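Local coordinates for protein exocyst complex component EXO70 (Saccharomyces cerevisiae, PDB 2B1E) that helps tether secretory vesicles to sites of exocytosis as a subunit of the exocyst complex, in whose assembly it plays a role, at residues L72-L75 with E76-K80; R81-A84 with Q85-Y89; L18-E21 with A22-E26; K39-T42 with Q43-K47. All coordinates share one frame; numbering follows the deposited sequence.

Interaction 1: L72-L75 with E76-K80; sequences LTHL and EQLIK
Glu76 reaches back along helix 66-94 toward Thr73, and a water molecule joins the two. The extended chain of Glu76, with CG anti to its carbonyl carbon (chi1 -62°), runs toward the preceding turn, and its carboxylate OE1 accepts from the water at 2.7 Å. The same water lies 3.0 Å from Thr73 OG1, which is also hydrogen-bonded to the carbonyl of His69, so the threonine hydroxyl is gripped twice.

Gln77 donates its backbone N to Thr73 O at 2.9 Å. Its aliphatic CG lies alongside the methyl of Thr73, with Thr73 CG2 to Gln77 CG at 4.1 Å, both side chains pointing the same way.

Leu78 comes next, its backbone N bonded to His74 O at 2.9 Å. Its CD2 approaches the imidazole obliquely, 4.3 Å from His74 NE2, while that nitrogen is engaged by Glu26 of helix 15-30.

Ile79 closes the turn through a bond from its N to Leu75 O at 3.1 Å. CG1 and CD1 pass close to the same carbonyl oxygen, and Leu75 itself packs against Leu48 and Ala22.

The contact thus divides by chemistry: Thr73 and Glu76 form a water-linked polar edge, whereas Leu75, Leu78 and Ile79 are buried and between them pack against helices 15-30 and 38-56. His74 stands at the border, and its bond to Glu26 would probably fix the rotation of the imidazole.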
loop_
_atom_site.group_PDB
_atom_site.type_symbol
_atom_site.label_atom_id
_atom_site.label_comp_id
_atom_site.label_asym_id
_atom_site.label_seq_id
_atom_site.Cartn_x
_atom_site.Cartn_y
_atom_site.Cartn_z
ATOM N N LEU A 72 55.618 38.475 21.046
ATOM C CA LEU A 72 54.540 38.372 20.068
ATOM C C LEU A 72 54.422 36.924 19.574
ATOM O O LEU A 72 53.328 36.360 19.514
ATOM C CB LEU A 72 54.789 39.287 18.857
ATOM C CG LEU A 72 54.722 40.807 19.041
ATOM C CD1 LEU A 72 54.924 41.491 17.674
ATOM C CD2 LEU A 72 53.386 41.197 19.639
ATOM N N THR A 73 55.547 36.323 19.217
ATOM C CA THR A 73 55.525 34.948 18.717
ATOM C C THR A 73 55.148 33.962 19.825
ATOM O O THR A 73 54.407 33.012 19.588
ATOM C CB THR A 73 56.893 34.552 18.116
ATOM O OG1 THR A 73 57.200 35.433 17.026
ATOM C CG2 THR A 73 56.862 33.122 17.594
ATOM N N HIS A 74 55.645 34.203 21.034
ATOM C CA HIS A 74 55.347 33.325 22.155
ATOM C C HIS A 74 53.844 33.311 22.436
ATOM O O HIS A 74 53.241 32.251 22.551
ATOM C CB HIS A 74 56.107 33.776 23.403
ATOM C CG HIS A 74 55.888 32.887 24.588
ATOM N ND1 HIS A 74 55.981 33.341 25.884
ATOM C CD2 HIS A 74 55.560 31.576 24.669
ATOM C CE1 HIS A 74 55.713 32.348 26.716
ATOM N NE2 HIS A 74 55.455 31.266 26.004
ATOM N N LEU A 75 53.238 34.489 22.544
ATOM C CA LEU A 75 51.804 34.579 22.787
ATOM C C LEU A 75 51.035 33.910 21.643
ATOM O O LEU A 75 50.145 33.098 21.872
ATOM C CB LEU A 75 51.373 36.048 22.915
ATOM C CG LEU A 75 51.767 36.753 24.218
ATOM C CD1 LEU A 75 51.582 38.257 24.072
ATOM C CD2 LEU A 75 50.899 36.222 25.363
ATOM N N GLU A 76 51.395 34.236 20.407
ATOM C CA GLU A 76 50.700 33.654 19.264
ATOM C C GLU A 76 50.760 32.117 19.283
ATOM O O GLU A 76 49.732 31.454 19.130
ATOM C CB GLU A 76 51.291 34.196 17.954
ATOM C CG GLU A 76 51.148 35.718 17.782
ATOM C CD GLU A 76 51.915 36.258 16.571
ATOM O OE1 GLU A 76 52.831 35.564 16.072
ATOM O OE2 GLU A 76 51.606 37.386 16.125
ATOM N N GLN A 77 51.948 31.550 19.501
ATOM C CA GLN A 77 52.076 30.090 19.505
ATOM C C GLN A 77 51.443 29.389 20.701
ATOM O O GLN A 77 50.851 28.324 20.539
ATOM C CB GLN A 77 53.541 29.667 19.361
ATOM C CG GLN A 77 54.151 30.015 17.992
ATOM C CD GLN A 77 53.353 29.451 16.833
ATOM O OE1 GLN A 77 52.880 28.321 16.885
ATOM N NE2 GLN A 77 53.203 30.239 15.777
ATOM N N LEU A 78 51.570 29.964 21.891
ATOM C CA LEU A 78 50.966 29.369 23.084
ATOM C C LEU A 78 49.446 29.319 22.920
ATOM O O LEU A 78 48.796 28.353 23.337
ATOM C CB LEU A 78 51.351 30.179 24.328
ATOM C CG LEU A 78 50.768 29.723 25.671
ATOM C CD1 LEU A 78 51.138 28.260 25.964
ATOM C CD2 LEU A 78 51.301 30.648 26.760
ATOM N N ILE A 79 48.873 30.356 22.308
ATOM C CA ILE A 79 47.430 30.379 22.069
ATOM C C ILE A 79 47.083 29.260 21.084
ATOM O O ILE A 79 46.116 28.519 21.269
ATOM C CB ILE A 79 46.975 31.763 21.488
ATOM C CG1 ILE A 79 47.127 32.856 22.558
ATOM C CG2 ILE A 79 45.529 31.706 21.041
ATOM C CD1 ILE A 79 46.926 34.291 22.040
ATOM N N LYS A 80 47.890 29.130 20.032
ATOM C CA LYS A 80 47.655 28.107 19.024
ATOM C C LYS A 80 47.686 26.701 19.625
ATOM O O LYS A 80 46.833 25.864 19.317
ATOM C CB LYS A 80 48.704 28.216 17.914
ATOM C CG LYS A 80 48.446 27.304 16.735
ATOM C CD LYS A 80 49.530 27.452 15.662
ATOM C CE LYS A 80 49.663 28.886 15.171
ATOM N NZ LYS A 80 50.784 29.025 14.179
HETATM O O HOH W 1 55.148 36.665 15.229
#

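Interaction 2: R81-A84 with Q85-Y89; sequences RSEA and QLRVY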
loop_
_atom_site.group_PDB
_atom_site.type_symbol
_atom_site.label_atom_id
_atom_site.label_comp_id
_atom_site.label_asym_id
_atom_site.label_seq_id
_atom_site.Cartn_x
_atom_site.Cartn_y
_atom_site.Cartn_z
ATOM N N ARG A 81 48.661 26.437 20.486
ATOM C CA ARG A 81 48.767 25.111 21.087
ATOM C C ARG A 81 47.598 24.831 22.023
ATOM O O ARG A 81 47.043 23.726 22.030
ATOM C CB ARG A 81 50.090 24.972 21.845
ATOM C CG ARG A 81 51.341 25.127 20.989
ATOM C CD ARG A 81 52.574 24.622 21.726
ATOM N NE ARG A 81 53.004 25.472 22.843
ATOM C CZ ARG A 81 53.690 26.604 22.694
ATOM N NH1 ARG A 81 54.007 27.022 21.472
ATOM N NH2 ARG A 81 54.103 27.292 23.757
ATOM N N SER A 82 47.229 25.834 22.818
ATOM C CA SER A 82 46.129 25.692 23.753
ATOM C C SER A 82 44.793 25.454 23.046
ATOM O O SER A 82 43.976 24.647 23.502
ATOM C CB SER A 82 46.053 26.930 24.649
ATOM O OG SER A 82 47.282 27.120 25.328
ATOM N N GLU A 83 44.568 26.145 21.932
ATOM C CA GLU A 83 43.328 25.961 21.194
ATOM C C GLU A 83 43.301 24.583 20.528
ATOM O O GLU A 83 42.243 23.972 20.404
ATOM C CB GLU A 83 43.145 27.098 20.170
ATOM C CG GLU A 83 42.714 28.401 20.855
ATOM C CD GLU A 83 42.643 29.622 19.933
ATOM O OE1 GLU A 83 42.087 30.649 20.366
ATOM O OE2 GLU A 83 43.143 29.572 18.799
ATOM N N ALA A 84 44.466 24.082 20.122
ATOM C CA ALA A 84 44.525 22.766 19.497
ATOM C C ALA A 84 44.116 21.727 20.549
ATOM O O ALA A 84 43.472 20.730 20.237
ATOM C CB ALA A 84 45.941 22.488 18.975
ATOM N N GLN A 85 44.478 21.983 21.799
ATOM C CA GLN A 85 44.130 21.084 22.896
ATOM C C GLN A 85 42.621 21.102 23.143
ATOM O O GLN A 85 42.021 20.077 23.495
ATOM C CB GLN A 85 44.886 21.499 24.162
ATOM C CG GLN A 85 44.505 20.726 25.415
ATOM C CD GLN A 85 44.625 19.223 25.252
ATOM O OE1 GLN A 85 45.648 18.713 24.777
ATOM N NE2 GLN A 85 43.583 18.500 25.654
ATOM N N LEU A 86 42.014 22.275 22.957
ATOM C CA LEU A 86 40.578 22.428 23.122
ATOM C C LEU A 86 39.848 21.587 22.085
ATOM O O LEU A 86 38.801 21.010 22.370
ATOM C CB LEU A 86 40.181 23.900 22.986
ATOM C CG LEU A 86 40.519 24.723 24.233
ATOM C CD1 LEU A 86 40.326 26.199 23.937
ATOM C CD2 LEU A 86 39.635 24.280 25.391
ATOM N N ARG A 87 40.408 21.515 20.881
ATOM C CA ARG A 87 39.802 20.723 19.824
ATOM C C ARG A 87 39.931 19.237 20.125
ATOM O O ARG A 87 38.984 18.486 19.930
ATOM C CB ARG A 87 40.453 21.028 18.477
ATOM C CG ARG A 87 40.165 22.422 17.968
ATOM C CD ARG A 87 40.716 22.637 16.563
ATOM N NE ARG A 87 40.834 24.064 16.308
ATOM C CZ ARG A 87 41.953 24.762 16.473
ATOM N NH1 ARG A 87 43.065 24.160 16.878
ATOM N NH2 ARG A 87 41.946 26.073 16.269
ATOM N N VAL A 88 41.111 18.815 20.574
ATOM C CA VAL A 88 41.338 17.409 20.922
ATOM C C VAL A 88 40.331 16.990 21.998
ATOM O O VAL A 88 39.697 15.930 21.925
ATOM C CB VAL A 88 42.780 17.193 21.493
ATOM C CG1 VAL A 88 42.914 15.774 22.046
ATOM C CG2 VAL A 88 43.809 17.427 20.404
ATOM N N TYR A 89 40.192 17.842 22.999
ATOM C CA TYR A 89 39.284 17.600 24.116
ATOM C C TYR A 89 37.831 17.525 23.636
ATOM O O TYR A 89 37.050 16.691 24.103
ATOM C CB TYR A 89 39.431 18.729 25.139
ATOM C CG TYR A 89 38.870 18.418 26.505
ATOM C CD1 TYR A 89 39.603 17.675 27.425
ATOM C CD2 TYR A 89 37.619 18.900 26.890
ATOM C CE1 TYR A 89 39.110 17.423 28.705
ATOM C CE2 TYR A 89 37.119 18.660 28.154
ATOM C CZ TYR A 89 37.872 17.921 29.061
ATOM O OH TYR A 89 37.396 17.716 30.327
HETATM O O HOH W 2 43.850 28.036 16.588
#
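Gln85, Leu86, Arg87 and Val88 donate their backbone N atoms to the carbonyls of Arg81, Ser82, Glu83 and Ala84, an unbroken run of alpha-helical i to i+4 bonds. Most are somewhat bent, and Arg87 N also makes a weak bond with Ala84 O at 3.2 Å.

Arg87 carries the side-chain contact. Its CG is anti to the carbonyl carbon (chi1 -68°), and the chain stays extended as far as NE, which brings the guanidinium back over the preceding turn. One face of that group lies over Glu83 O, 4.0 Å from CZ, and NH1 comes 3.3 Å from Ala84 CA. Glu83 OE2 stands 4.5 Å from Arg87 NH2 and well out of the guanidinium plane, so the opposite charges meet through water. The water lies in that plane, accepting from NH2 at 2.8 Å and donating to Glu83 OE2 at 2.8 Å. Arg87 NH2 also salt-bridges Glu135 OE1. A leucine here would probably leave Glu135 without this partner and the water without its arginine donor.

Glu83 OE1 is bonded to Tyr129 of helix 117-132, which together with Phe130 packs on Leu86. Helix 38-56 meets Ser82 through Tyr41 and Val45, and helix 33-36 touches Leu86 and Tyr89 through Ile33.

Interaction 3: L18-E21 with A22-E26; sequences LANE and ASKYE
Glu21 and Lys24 form a salt bridge one turn apart, OE2 to NZ at 3.1 Å. The two side chains run side by side, and the ammonium meets the oxygen from above the carboxylate plane, 40° out of it. A bend at chi2 (-68°) in the glutamate helps to bring its head toward the lysine.

The other carboxylate oxygen is engaged through water. Glu21 OE1 accepts from it at 2.7 Å, and Tyr25 OH lies 2.8 Å from the same molecule, so the water bridges two groups that stand 4.0 Å apart, Glu21 OE1 to Tyr25 OH. The carboxylate and the phenol ring are nearly perpendicular, at 85°.

These residues belong to helix 15-30, an amphipathic helix of the all-helical N-terminal part of the rod-shaped Exo70 fold. Ala22 turns to Leu75 on helix 66-94, and Tyr25 packs against Val44 and Leu48 on helix 38-56.

Among the van der Waals approaches, Asn20 ND2 lies 3.9 Å from Lys24 CE, and the Tyr25 ring comes obliquely close to the backbone, with CD2 3.1 Å from Glu21 O.

Main-chain bonds run from Ala22, Ser23, Lys24 and Tyr25 back to Leu18, Ala19, Asn20 and Glu21, the shortest being Ala22 N to Leu18 O at 2.8 Å.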
loop_
_atom_site.group_PDB
_atom_site.type_symbol
_atom_site.label_atom_id
_atom_site.label_comp_id
_atom_site.label_asym_id
_atom_site.label_seq_id
_atom_site.Cartn_x
_atom_site.Cartn_y
_atom_site.Cartn_z
ATOM N N LEU A 18 55.376 41.700 30.959
ATOM C CA LEU A 18 54.329 40.986 30.222
ATOM C C LEU A 18 54.798 39.560 29.935
ATOM O O LEU A 18 54.014 38.610 29.998
ATOM C CB LEU A 18 54.021 41.692 28.897
ATOM C CG LEU A 18 53.336 43.059 28.997
ATOM C CD1 LEU A 18 53.204 43.685 27.621
ATOM C CD2 LEU A 18 51.971 42.883 29.640
ATOM N N ALA A 19 56.080 39.427 29.606
ATOM C CA ALA A 19 56.666 38.129 29.308
ATOM C C ALA A 19 56.543 37.260 30.550
ATOM O O ALA A 19 56.121 36.108 30.474
ATOM C CB ALA A 19 58.136 38.297 28.919
ATOM N N ASN A 20 56.896 37.820 31.703
ATOM C CA ASN A 20 56.798 37.063 32.949
ATOM C C ASN A 20 55.361 36.584 33.159
ATOM O O ASN A 20 55.134 35.420 33.488
ATOM C CB ASN A 20 57.243 37.919 34.138
ATOM C CG ASN A 20 57.252 37.139 35.439
ATOM O OD1 ASN A 20 57.938 36.123 35.559
ATOM N ND2 ASN A 20 56.489 37.607 36.417
ATOM N N GLU A 21 54.392 37.476 32.972
ATOM C CA GLU A 21 52.981 37.116 33.125
ATOM C C GLU A 21 52.605 35.987 32.176
ATOM O O GLU A 21 51.941 35.031 32.567
ATOM C CB GLU A 21 52.078 38.318 32.841
ATOM C CG GLU A 21 52.242 39.454 33.819
ATOM C CD GLU A 21 51.751 39.083 35.197
ATOM O OE1 GLU A 21 50.567 38.700 35.312
ATOM O OE2 GLU A 21 52.544 39.173 36.159
ATOM N N ALA A 22 53.018 36.105 30.919
ATOM C CA ALA A 22 52.718 35.067 29.941
ATOM C C ALA A 22 53.317 33.731 30.367
ATOM O O ALA A 22 52.687 32.683 30.189
ATOM C CB ALA A 22 53.246 35.458 28.579
ATOM N N SER A 23 54.530 33.771 30.922
ATOM C CA SER A 23 55.221 32.562 31.374
ATOM C C SER A 23 54.425 31.866 32.464
ATOM O O SER A 23 54.333 30.632 32.502
ATOM C CB SER A 23 56.614 32.896 31.913
ATOM O OG SER A 23 57.522 33.191 30.865
ATOM N N LYS A 24 53.844 32.662 33.351
ATOM C CA LYS A 24 53.048 32.108 34.430
ATOM C C LYS A 24 51.784 31.466 33.870
ATOM O O LYS A 24 51.351 30.411 34.340
ATOM C CB LYS A 24 52.711 33.200 35.453
ATOM C CG LYS A 24 53.959 33.745 36.165
ATOM C CD LYS A 24 53.622 34.610 37.374
ATOM C CE LYS A 24 52.999 35.938 36.960
ATOM N NZ LYS A 24 52.614 36.780 38.131
ATOM N N TYR A 25 51.198 32.082 32.845
ATOM C CA TYR A 25 49.987 31.528 32.262
ATOM C C TYR A 25 50.293 30.220 31.547
ATOM O O TYR A 25 49.464 29.302 31.536
ATOM C CB TYR A 25 49.340 32.514 31.280
ATOM C CG TYR A 25 48.772 33.746 31.939
ATOM C CD1 TYR A 25 47.978 33.646 33.077
ATOM C CD2 TYR A 25 49.031 35.015 31.424
ATOM C CE1 TYR A 25 47.456 34.781 33.697
ATOM C CE2 TYR A 25 48.511 36.163 32.033
ATOM C CZ TYR A 25 47.728 36.037 33.169
ATOM O OH TYR A 25 47.226 37.162 33.778
ATOM N N GLU A 26 51.471 30.128 30.937
ATOM C CA GLU A 26 51.816 28.893 30.245
ATOM C C GLU A 26 51.962 27.738 31.234
ATOM O O GLU A 26 51.596 26.601 30.935
ATOM C CB GLU A 26 53.109 29.029 29.446
ATOM C CG GLU A 26 53.437 27.734 28.693
ATOM C CD GLU A 26 54.431 27.916 27.561
ATOM O OE1 GLU A 26 54.547 26.994 26.716
ATOM O OE2 GLU A 26 55.099 28.966 27.512
HETATM O O HOH W 3 48.971 39.298 33.187
#

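Interaction 4: K39-T42 with Q43-K47; sequences KQYT and QVVHK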
loop_
_atom_site.group_PDB
_atom_site.type_symbol
_atom_site.label_atom_id
_atom_site.label_comp_id
_atom_site.label_asym_id
_atom_site.label_seq_id
_atom_site.Cartn_x
_atom_site.Cartn_y
_atom_site.Cartn_z
ATOM N N LYS A 39 36.495 26.029 32.043
ATOM C CA LYS A 39 36.181 27.452 31.977
ATOM C C LYS A 39 37.408 28.301 32.341
ATOM O O LYS A 39 37.697 29.302 31.676
ATOM C CB LYS A 39 35.002 27.770 32.899
ATOM C CG LYS A 39 33.711 27.043 32.507
ATOM C CD LYS A 39 32.528 27.475 33.368
ATOM C CE LYS A 39 32.715 27.118 34.840
ATOM N NZ LYS A 39 32.609 25.651 35.131
ATOM N N GLN A 40 38.141 27.881 33.373
ATOM C CA GLN A 40 39.343 28.595 33.820
ATOM C C GLN A 40 40.416 28.552 32.739
ATOM O O GLN A 40 41.169 29.518 32.541
ATOM C CB GLN A 40 39.916 27.958 35.098
ATOM C CG GLN A 40 39.073 28.121 36.353
ATOM C CD GLN A 40 37.725 27.443 36.250
ATOM O OE1 GLN A 40 37.619 26.298 35.800
ATOM N NE2 GLN A 40 36.676 28.148 36.673
ATOM N N TYR A 41 40.487 27.412 32.058
ATOM C CA TYR A 41 41.451 27.201 30.986
ATOM C C TYR A 41 41.170 28.179 29.840
ATOM O O TYR A 41 42.070 28.893 29.403
ATOM C CB TYR A 41 41.379 25.741 30.492
ATOM C CG TYR A 41 42.458 25.337 29.497
ATOM C CD1 TYR A 41 43.614 24.661 29.912
ATOM C CD2 TYR A 41 42.313 25.615 28.139
ATOM C CE1 TYR A 41 44.592 24.270 28.992
ATOM C CE2 TYR A 41 43.279 25.234 27.216
ATOM C CZ TYR A 41 44.414 24.563 27.645
ATOM O OH TYR A 41 45.367 24.200 26.719
ATOM N N THR A 42 39.936 28.231 29.348
ATOM C CA THR A 42 39.649 29.160 28.259
ATOM C C THR A 42 39.833 30.598 28.715
ATOM O O THR A 42 40.116 31.483 27.900
ATOM C CB THR A 42 38.224 29.015 27.702
ATOM O OG1 THR A 42 37.271 29.220 28.748
ATOM C CG2 THR A 42 38.032 27.639 27.071
ATOM N N GLN A 43 39.672 30.836 30.014
ATOM C CA GLN A 43 39.841 32.183 30.541
ATOM C C GLN A 43 41.307 32.599 30.443
ATOM O O GLN A 43 41.621 33.757 30.148
ATOM C CB GLN A 43 39.375 32.256 31.997
ATOM C CG GLN A 43 39.267 33.676 32.504
ATOM C CD GLN A 43 38.426 34.542 31.580
ATOM O OE1 GLN A 43 37.269 34.215 31.272
ATOM N NE2 GLN A 43 39.003 35.653 31.127
ATOM N N VAL A 44 42.215 31.664 30.699
ATOM C CA VAL A 44 43.633 31.985 30.592
ATOM C C VAL A 44 44.001 32.238 29.128
ATOM O O VAL A 44 44.769 33.150 28.817
ATOM C CB VAL A 44 44.510 30.863 31.163
ATOM C CG1 VAL A 44 45.971 31.112 30.794
ATOM C CG2 VAL A 44 44.355 30.817 32.681
ATOM N N VAL A 45 43.451 31.440 28.218
ATOM C CA VAL A 45 43.744 31.657 26.808
ATOM C C VAL A 45 43.221 33.054 26.419
ATOM O O VAL A 45 43.860 33.764 25.647
ATOM C CB VAL A 45 43.095 30.572 25.933
ATOM C CG1 VAL A 45 43.426 30.814 24.469
ATOM C CG2 VAL A 45 43.625 29.184 26.353
ATOM N N HIS A 46 42.069 33.454 26.957
ATOM C CA HIS A 46 41.527 34.784 26.643
ATOM C C HIS A 46 42.515 35.868 27.114
ATOM O O HIS A 46 42.723 36.867 26.423
ATOM C CB HIS A 46 40.162 35.026 27.325
ATOM C CG HIS A 46 39.015 34.283 26.706
ATOM N ND1 HIS A 46 38.841 34.176 25.344
ATOM C CD2 HIS A 46 37.961 33.642 27.269
ATOM C CE1 HIS A 46 37.732 33.501 25.094
ATOM N NE2 HIS A 46 37.179 33.165 26.246
ATOM N N LYS A 47 43.107 35.679 28.291
ATOM C CA LYS A 47 44.071 36.649 28.813
ATOM C C LYS A 47 45.220 36.832 27.826
ATOM O O LYS A 47 45.649 37.948 27.560
ATOM C CB LYS A 47 44.645 36.186 30.159
ATOM C CG LYS A 47 43.719 36.354 31.360
ATOM C CD LYS A 47 43.814 37.759 31.932
ATOM C CE LYS A 47 42.974 37.911 33.193
ATOM N NZ LYS A 47 43.134 39.270 33.793
#
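His46 sets one face of its imidazole over the carbonyl oxygen of Thr42, with CD2 3.1 Å and CG 3.2 Å from Thr42 O. The ring gets there because CG is anti to the carbonyl carbon (chi1 -74°), which swings it back over the previous turn. Thr42 O also accepts the backbone N of His46 at 2.9 Å, so the same residue meets it with both its main chain and its ring.

One turn earlier, Lys39 O takes two donors from the same face of its plane: Gln43 N at 3.0 Å and the hydroxyl Thr42 OG1, also at 3.0 Å. The hydroxyl sits between the backbone N and the carbonyl carbon (chi1 58°), which here lets it fold back onto the carbonyl three residues before it. Tyr41 and Val45 form the apolar part, Tyr41 CE2 to Val45 CG2 at 4.1 Å, and Val45 N donates to Tyr41 O within the carbonyl plane.

Further out, Trp125 NE1 of helix 117-132 is bonded to Thr42 OG1, and Tyr129 meets the His46 ring with planes about 30° apart. With an alanine in place of His46, Tyr129 would probably lose the ring it packs against, and Thr42 O the ring above it. On another side, Tyr41 inserts among Leu29, Ile33 and Ser82.

A carbonyl oxygen over an imidazole face is likely to favour an electron-poor ring, while the threonine hydroxyl, bonded to both Lys39 O and Trp125, is satisfied inside the protein.

In the fold
All four contacts are short runs of i to i+3 and i to i+4 contacts within one helix, and they converge on a bundle of helices 15-30, 38-56 and 66-94. Interactions 1 and 2 share helix 66-94, and both reach helix 15-30 through Glu26, which binds His74 and Arg81. Each has a buried side (Leu75, Leu78 and Ile79; Ser82, Glu83 and Leu86) and an exposed rim. Interaction 4 likewise buries Tyr41, Thr42 and Val45 but exposes Lys39, Gln40 and Gln43. Interaction 3 buries two residues, and it alone has a direct salt bridge between its own segments. A water joins a glutamate to a threonine, an arginine and a tyrosine in interactions 1, 2 and 3 respectively, whereas interaction 4 relies on a hydroxyl and an imidazole.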